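Local structure of cytochrome P450 monooxygenase (Rhodococcus sp. ECU0066, 6KBH) at residues V87-E101 with A331-N343. The protein probably works as a self-sufficient monooxygenase, passing electrons from its flavin mononucleotide through a [2Fe-2S] cluster to a P450 heme that activates oxygen. Residues are numbered along the deposited sequence; the frame is centred on the assembly and turned at random.
With HEM (protoporphyrin IX containing Fe), chain C.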
loop_
_atom_site.group_PDB
_atom_site.type_symbol
_atom_site.label_atom_id
_atom_site.label_comp_id
_atom_site.label_asym_id
_atom_site.label_seq_id
_atom_site.Cartn_x
_atom_site.Cartn_y
_atom_site.Cartn_z
ATOM N N VAL A 87 -15.426 -15.184 1.533
ATOM C CA VAL A 87 -14.967 -16.522 1.180
ATOM C C VAL A 87 -13.478 -16.662 1.461
ATOM O O VAL A 87 -13.015 -17.707 1.935
ATOM C CB VAL A 87 -15.302 -16.833 -0.291
ATOM C CG1 VAL A 87 -14.711 -18.170 -0.700
ATOM C CG2 VAL A 87 -16.803 -16.835 -0.493
ATOM N N PHE A 88 -12.709 -15.604 1.196
ATOM C CA PHE A 88 -11.267 -15.656 1.418
ATOM C C PHE A 88 -10.930 -15.826 2.895
ATOM O O PHE A 88 -9.992 -16.553 3.243
ATOM C CB PHE A 88 -10.607 -14.396 0.859
ATOM C CG PHE A 88 -10.262 -14.490 -0.601
ATOM C CD1 PHE A 88 -9.365 -15.448 -1.054
ATOM C CD2 PHE A 88 -10.822 -13.618 -1.517
ATOM C CE1 PHE A 88 -9.039 -15.538 -2.394
ATOM C CE2 PHE A 88 -10.505 -13.706 -2.863
ATOM C CZ PHE A 88 -9.612 -14.666 -3.301
ATOM N N ARG A 89 -11.684 -15.170 3.783
ATOM C CA ARG A 89 -11.343 -15.207 5.202
ATOM C C ARG A 89 -11.716 -16.533 5.856
ATOM O O ARG A 89 -10.981 -17.020 6.724
ATOM C CB ARG A 89 -12.017 -14.047 5.938
ATOM C CG ARG A 89 -12.384 -14.341 7.385
ATOM C CD ARG A 89 -12.900 -13.091 8.084
ATOM N NE ARG A 89 -14.229 -12.728 7.601
ATOM C CZ ARG A 89 -14.506 -11.606 6.943
ATOM N NH1 ARG A 89 -13.542 -10.728 6.701
ATOM N NH2 ARG A 89 -15.745 -11.357 6.529
ATOM N N GLY A 90 -12.835 -17.135 5.460
ATOM C CA GLY A 90 -13.238 -18.408 6.025
ATOM C C GLY A 90 -12.496 -19.568 5.399
ATOM O O GLY A 90 -13.083 -20.347 4.641
ATOM N N ASN A 91 -11.205 -19.698 5.703
ATOM C CA ASN A 91 -10.386 -20.714 5.057
ATOM C C ASN A 91 -10.624 -22.116 5.603
ATOM O O ASN A 91 -10.056 -23.073 5.065
ATOM C CB ASN A 91 -8.901 -20.362 5.176
ATOM C CG ASN A 91 -8.429 -20.282 6.613
ATOM O OD1 ASN A 91 -9.197 -19.952 7.519
ATOM N ND2 ASN A 91 -7.155 -20.593 6.831
ATOM N N GLU A 92 -11.438 -22.264 6.649
ATOM C CA GLU A 92 -11.865 -23.589 7.085
ATOM C C GLU A 92 -13.097 -24.064 6.331
ATOM O O GLU A 92 -13.257 -25.271 6.109
ATOM C CB GLU A 92 -12.146 -23.598 8.593
ATOM C CG GLU A 92 -13.254 -22.651 9.043
ATOM C CD GLU A 92 -13.538 -22.741 10.537
ATOM O OE1 GLU A 92 -12.857 -23.526 11.231
ATOM O OE2 GLU A 92 -14.443 -22.025 11.017
ATOM N N LEU A 93 -13.959 -23.136 5.924
ATOM C CA LEU A 93 -15.162 -23.460 5.173
ATOM C C LEU A 93 -14.917 -23.517 3.674
ATOM O O LEU A 93 -15.543 -24.326 2.980
ATOM C CB LEU A 93 -16.252 -22.429 5.478
ATOM C CG LEU A 93 -17.633 -22.643 4.868
ATOM C CD1 LEU A 93 -18.170 -24.005 5.261
ATOM C CD2 LEU A 93 -18.558 -21.539 5.335
ATOM N N PHE A 94 -14.013 -22.688 3.161
ATOM C CA PHE A 94 -13.714 -22.615 1.734
ATOM C C PHE A 94 -12.232 -22.934 1.542
ATOM O O PHE A 94 -11.369 -22.077 1.757
ATOM C CB PHE A 94 -14.082 -21.244 1.180
ATOM C CG PHE A 94 -15.482 -20.816 1.517
ATOM C CD1 PHE A 94 -16.572 -21.450 0.940
ATOM C CD2 PHE A 94 -15.712 -19.788 2.418
ATOM C CE1 PHE A 94 -17.863 -21.063 1.248
ATOM C CE2 PHE A 94 -17.004 -19.395 2.732
ATOM C CZ PHE A 94 -18.080 -20.033 2.145
ATOM N N SER A 95 -11.947 -24.175 1.130
ATOM C CA SER A 95 -10.589 -24.691 1.019
ATOM C C SER A 95 -9.965 -24.298 -0.319
ATOM O O SER A 95 -10.645 -24.301 -1.347
ATOM C CB SER A 95 -10.586 -26.210 1.158
ATOM O OG SER A 95 -9.340 -26.750 0.761
ATOM N N PRO A 96 -8.673 -23.959 -0.334
ATOM C CA PRO A 96 -7.992 -23.692 -1.608
ATOM C C PRO A 96 -7.516 -24.963 -2.295
ATOM O O PRO A 96 -6.645 -24.906 -3.165
ATOM C CB PRO A 96 -6.812 -22.807 -1.189
ATOM C CG PRO A 96 -6.491 -23.273 0.195
ATOM C CD PRO A 96 -7.812 -23.665 0.827
ATOM N N SER A 97 -8.067 -26.113 -1.888
ATOM C CA SER A 97 -7.699 -27.394 -2.489
ATOM C C SER A 97 -7.718 -27.338 -4.012
ATOM O O SER A 97 -6.851 -27.922 -4.672
ATOM C CB SER A 97 -8.648 -28.493 -2.002
ATOM O OG SER A 97 -8.602 -28.636 -0.594
ATOM N N ILE A 98 -8.686 -26.630 -4.586
ATOM C CA ILE A 98 -8.915 -26.644 -6.026
ATOM C C ILE A 98 -8.292 -25.427 -6.714
ATOM O O ILE A 98 -8.607 -25.146 -7.870
ATOM C CB ILE A 98 -10.412 -26.748 -6.349
ATOM C CG1 ILE A 98 -11.164 -25.591 -5.686
ATOM C CG2 ILE A 98 -10.962 -28.088 -5.884
ATOM C CD1 ILE A 98 -12.536 -25.342 -6.258
ATOM N N ALA A 99 -7.392 -24.715 -6.026
ATOM C CA ALA A 99 -6.916 -23.420 -6.512
ATOM C C ALA A 99 -6.277 -23.521 -7.896
ATOM O O ALA A 99 -6.461 -22.629 -8.734
ATOM C CB ALA A 99 -5.929 -22.817 -5.514
ATOM N N LEU A 100 -5.513 -24.585 -8.156
ATOM C CA LEU A 100 -4.945 -24.811 -9.482
ATOM C C LEU A 100 -5.431 -26.123 -10.092
ATOM O O LEU A 100 -4.768 -26.694 -10.961
ATOM C CB LEU A 100 -3.415 -24.762 -9.459
ATOM C CG LEU A 100 -2.712 -23.483 -8.967
ATOM C CD1 LEU A 100 -1.798 -23.752 -7.801
ATOM C CD2 LEU A 100 -1.919 -22.818 -10.081
ATOM N N GLU A 101 -6.595 -26.607 -9.657
ATOM C CA GLU A 101 -7.237 -27.729 -10.332
ATOM C C GLU A 101 -7.525 -27.360 -11.780
ATOM O O GLU A 101 -8.080 -26.296 -12.065
ATOM C CB GLU A 101 -8.534 -28.111 -9.617
ATOM C CG GLU A 101 -8.933 -29.573 -9.753
ATOM C CD GLU A 101 -10.411 -29.800 -9.486
ATOM O OE1 GLU A 101 -11.235 -28.964 -9.918
ATOM O OE2 GLU A 101 -10.747 -30.805 -8.826
ATOM N N ALA A 331 -10.966 -14.107 -11.729
ATOM C CA ALA A 331 -11.707 -14.873 -10.741
ATOM C C ALA A 331 -10.758 -15.864 -10.091
ATOM O O ALA A 331 -9.688 -16.164 -10.622
ATOM C CB ALA A 331 -12.903 -15.596 -11.373
ATOM N N TRP A 332 -11.164 -16.364 -8.928
ATOM C CA TRP A 332 -10.391 -17.351 -8.192
ATOM C C TRP A 332 -11.349 -18.423 -7.693
ATOM O O TRP A 332 -12.561 -18.349 -7.916
ATOM C CB TRP A 332 -9.601 -16.702 -7.049
ATOM C CG TRP A 332 -8.366 -17.462 -6.680
ATOM C CD1 TRP A 332 -8.073 -18.010 -5.466
ATOM C CD2 TRP A 332 -7.260 -17.771 -7.538
ATOM N NE1 TRP A 332 -6.852 -18.635 -5.511
ATOM C CE2 TRP A 332 -6.332 -18.504 -6.773
ATOM C CE3 TRP A 332 -6.965 -17.499 -8.878
ATOM C CZ2 TRP A 332 -5.128 -18.968 -7.301
ATOM C CZ3 TRP A 332 -5.768 -17.961 -9.403
ATOM C CH2 TRP A 332 -4.864 -18.686 -8.615
ATOM N N ARG A 333 -10.807 -19.435 -7.016
ATOM C CA ARG A 333 -11.570 -20.647 -6.761
ATOM C C ARG A 333 -11.371 -21.139 -5.338
ATOM O O ARG A 333 -10.262 -21.088 -4.798
ATOM C CB ARG A 333 -11.187 -21.750 -7.758
ATOM C CG ARG A 333 -11.524 -21.386 -9.196
ATOM C CD ARG A 333 -11.158 -22.486 -10.164
ATOM N NE ARG A 333 -9.721 -22.682 -10.274
ATOM C CZ ARG A 333 -9.166 -23.732 -10.864
ATOM N NH1 ARG A 333 -9.938 -24.677 -11.388
ATOM N NH2 ARG A 333 -7.848 -23.840 -10.925
ATOM N N ARG A 334 -12.460 -21.624 -4.744
ATOM C CA ARG A 334 -12.446 -22.241 -3.428
ATOM C C ARG A 334 -13.366 -23.453 -3.443
ATOM O O ARG A 334 -14.314 -23.522 -4.231
ATOM C CB ARG A 334 -12.881 -21.256 -2.331
ATOM C CG ARG A 334 -11.827 -20.208 -1.984
ATOM C CD ARG A 334 -10.649 -20.833 -1.250
ATOM N NE ARG A 334 -9.669 -19.838 -0.825
ATOM C CZ ARG A 334 -8.613 -19.470 -1.545
ATOM N NH1 ARG A 334 -8.393 -20.010 -2.734
ATOM N NH2 ARG A 334 -7.776 -18.558 -1.075
ATOM N N LEU A 335 -13.073 -24.413 -2.573
ATOM C CA LEU A 335 -13.844 -25.645 -2.460
ATOM C C LEU A 335 -14.617 -25.616 -1.149
ATOM O O LEU A 335 -14.014 -25.587 -0.071
ATOM C CB LEU A 335 -12.928 -26.868 -2.522
ATOM C CG LEU A 335 -13.540 -28.237 -2.213
ATOM C CD1 LEU A 335 -14.636 -28.582 -3.210
ATOM C CD2 LEU A 335 -12.461 -29.310 -2.204
ATOM N N VAL A 336 -15.949 -25.614 -1.243
ATOM C CA VAL A 336 -16.782 -25.576 -0.048
ATOM C C VAL A 336 -16.643 -26.893 0.702
ATOM O O VAL A 336 -16.737 -27.975 0.110
ATOM C CB VAL A 336 -18.244 -25.291 -0.419
ATOM C CG1 VAL A 336 -19.080 -25.108 0.832
ATOM C CG2 VAL A 336 -18.337 -24.062 -1.311
ATOM N N THR A 337 -16.412 -26.808 2.013
ATOM C CA THR A 337 -16.142 -27.986 2.828
ATOM C C THR A 337 -17.336 -28.437 3.660
ATOM O O THR A 337 -17.301 -29.543 4.211
ATOM C CB THR A 337 -14.952 -27.726 3.762
ATOM O OG1 THR A 337 -15.342 -26.808 4.790
ATOM C CG2 THR A 337 -13.779 -27.141 2.988
ATOM N N ALA A 338 -18.381 -27.622 3.767
ATOM C CA ALA A 338 -19.563 -27.998 4.527
ATOM C C ALA A 338 -20.761 -27.234 3.984
ATOM O O ALA A 338 -20.615 -26.185 3.352
ATOM C CB ALA A 338 -19.378 -27.728 6.027
ATOM N N ASP A 339 -21.952 -27.775 4.232
ATOM C CA ASP A 339 -23.176 -27.117 3.788
ATOM C C ASP A 339 -23.277 -25.728 4.404
ATOM O O ASP A 339 -23.287 -25.580 5.630
ATOM C CB ASP A 339 -24.402 -27.952 4.160
ATOM C CG ASP A 339 -24.527 -29.214 3.328
ATOM O OD1 ASP A 339 -23.911 -29.283 2.243
ATOM O OD2 ASP A 339 -25.248 -30.139 3.759
ATOM N N THR A 340 -23.343 -24.709 3.553
ATOM C CA THR A 340 -23.449 -23.325 3.986
ATOM C C THR A 340 -24.530 -22.629 3.169
ATOM O O THR A 340 -25.092 -23.191 2.225
ATOM C CB THR A 340 -22.110 -22.586 3.830
ATOM O OG1 THR A 340 -21.037 -23.480 4.138
ATOM C CG2 THR A 340 -22.031 -21.380 4.767
ATOM N N THR A 341 -24.831 -21.399 3.563
ATOM C CA THR A 341 -25.588 -20.470 2.744
ATOM C C THR A 341 -24.703 -19.263 2.465
ATOM O O THR A 341 -24.013 -18.770 3.362
ATOM C CB THR A 341 -26.884 -20.029 3.428
ATOM O OG1 THR A 341 -26.609 -18.958 4.338
ATOM C CG2 THR A 341 -27.501 -21.188 4.194
ATOM N N ILE A 342 -24.704 -18.803 1.217
ATOM C CA ILE A 342 -23.924 -17.644 0.806
ATOM C C ILE A 342 -24.917 -16.628 0.259
ATOM O O ILE A 342 -25.457 -16.807 -0.840
ATOM C CB ILE A 342 -22.849 -17.989 -0.232
ATOM C CG1 ILE A 342 -21.657 -18.673 0.428
ATOM C CG2 ILE A 342 -22.314 -16.739 -0.888
ATOM C CD1 ILE A 342 -20.852 -19.505 -0.533
ATOM N N ASN A 343 -25.183 -15.582 1.041
ATOM C CA ASN A 343 -26.102 -14.517 0.658
ATOM C C ASN A 343 -27.452 -15.081 0.217
ATOM O O ASN A 343 -27.953 -14.793 -0.873
ATOM C CB ASN A 343 -25.479 -13.638 -0.429
ATOM C CG ASN A 343 -26.104 -12.257 -0.494
ATOM O OD1 ASN A 343 -27.196 -12.026 0.026
ATOM N ND2 ASN A 343 -25.404 -11.324 -1.138
HETATM C CHA HEM C . -1.259 -16.504 -4.001
HETATM C CHB HEM C . -2.615 -12.993 -7.359
HETATM C CHC HEM C . 2.467 -11.906 -8.357
HETATM C CHD HEM C . 3.773 -15.393 -5.018
HETATM C C1A HEM C . -1.848 -15.537 -4.928
HETATM C C2A HEM C . -3.314 -15.583 -4.905
HETATM C C3A HEM C . -3.692 -14.608 -5.831
HETATM C C4A HEM C . -2.406 -14.061 -6.338
HETATM C CMA HEM C . -5.086 -14.222 -6.216
HETATM C CAA HEM C . -4.218 -16.441 -4.074
HETATM C CBA HEM C . -4.885 -15.731 -2.937
HETATM C CGA HEM C . -5.622 -16.520 -1.909
HETATM O O1A HEM C . -5.854 -17.676 -2.350
HETATM O O2A HEM C . -5.809 -15.810 -0.883
HETATM C C1B HEM C . -1.398 -12.364 -7.961
HETATM C C2B HEM C . -1.414 -11.248 -9.014
HETATM C C3B HEM C . 0.179 -10.911 -9.318
HETATM C C4B HEM C . 0.966 -11.855 -8.430
HETATM C CMB HEM C . -2.614 -10.614 -9.631
HETATM C CAB HEM C . 0.739 -9.913 -10.273
HETATM C CBB HEM C . 0.248 -8.510 -10.189
HETATM C C1C HEM C . 3.017 -12.906 -7.398
HETATM C C2C HEM C . 4.455 -12.859 -7.431
HETATM C C3C HEM C . 4.843 -13.817 -6.520
HETATM C C4C HEM C . 3.584 -14.346 -6.019
HETATM C CMC HEM C . 5.328 -11.974 -8.258
HETATM C CAC HEM C . 6.246 -14.176 -6.140
HETATM C CBC HEM C . 6.844 -15.465 -6.577
HETATM C C1D HEM C . 2.452 -15.862 -4.584
HETATM C C2D HEM C . 2.545 -16.943 -3.548
HETATM C C3D HEM C . 0.967 -17.299 -3.224
HETATM C C4D HEM C . 0.206 -16.365 -4.122
HETATM C CMD HEM C . 3.785 -17.534 -2.974
HETATM C CAD HEM C . 0.449 -18.301 -2.255
HETATM C CBD HEM C . 0.470 -17.880 -0.822
HETATM C CGD HEM C . -0.399 -18.634 0.117
HETATM O O1D HEM C . -1.257 -19.250 -0.560
HETATM O O2D HEM C . -0.046 -18.436 1.308
HETATM N NA HEM C . -1.264 -14.613 -5.804
HETATM N NB HEM C . 0.014 -12.680 -7.556
HETATM N NC HEM C . 2.454 -13.817 -6.532
HETATM N ND HEM C . 1.050 -15.389 -4.987
HETATM FE FE HEM C . 0.528 -14.115 -6.407
#
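The guanidinium of Arg334 lies between Phe88 and Pro96: the phenyl ring stands at nearly a right angle over one face (planes 89° apart), with CD1 and CE1 of its edge about equally close to NH2, while Pro96 CB packs on the opposite face. Arg334 CB and CG pack against Phe94 CB and Val87 CG1, and the bend at chi2 (-70°) then turns the rest of the chain, CD passing Phe94 O, into this slot. From there NH2 donates an almost straight hydrogen bond to the heme propionate oxygen O1A, and NH1 turns back to the carbonyl oxygen of Arg333, 3.0 Å away, so that two bonds fix the rotation of the group. His133, Arg137 and His391 also hydrogen-bond the heme. Strand 94-95 is an outer strand of the P450 beta sheet, antiparallel to 332-336; Ser95 and Leu335 form its hydrogen-bonded pair, with Leu335 N 2.7 Å from Ser95 O. On the face bearing Phe94 and Val336 the two side chains lie side by side, Val336 CG2 at the ring edge, and Ile342 CD1 approaches Phe94 CE1 (3.8 Å) from the other direction. Beyond the strand, the turn from Ile98 to Glu101 receives Arg333. Its NH1 and NH2 both point end-on at Glu101 O, at 2.6 and 2.7 Å and in the guanidinium plane; NH2 also reaches Ala99 O from above that carbonyl's plane, and Ile98 O sits over one guanidinium face. The Glu101 carboxylate instead pairs with Lys352.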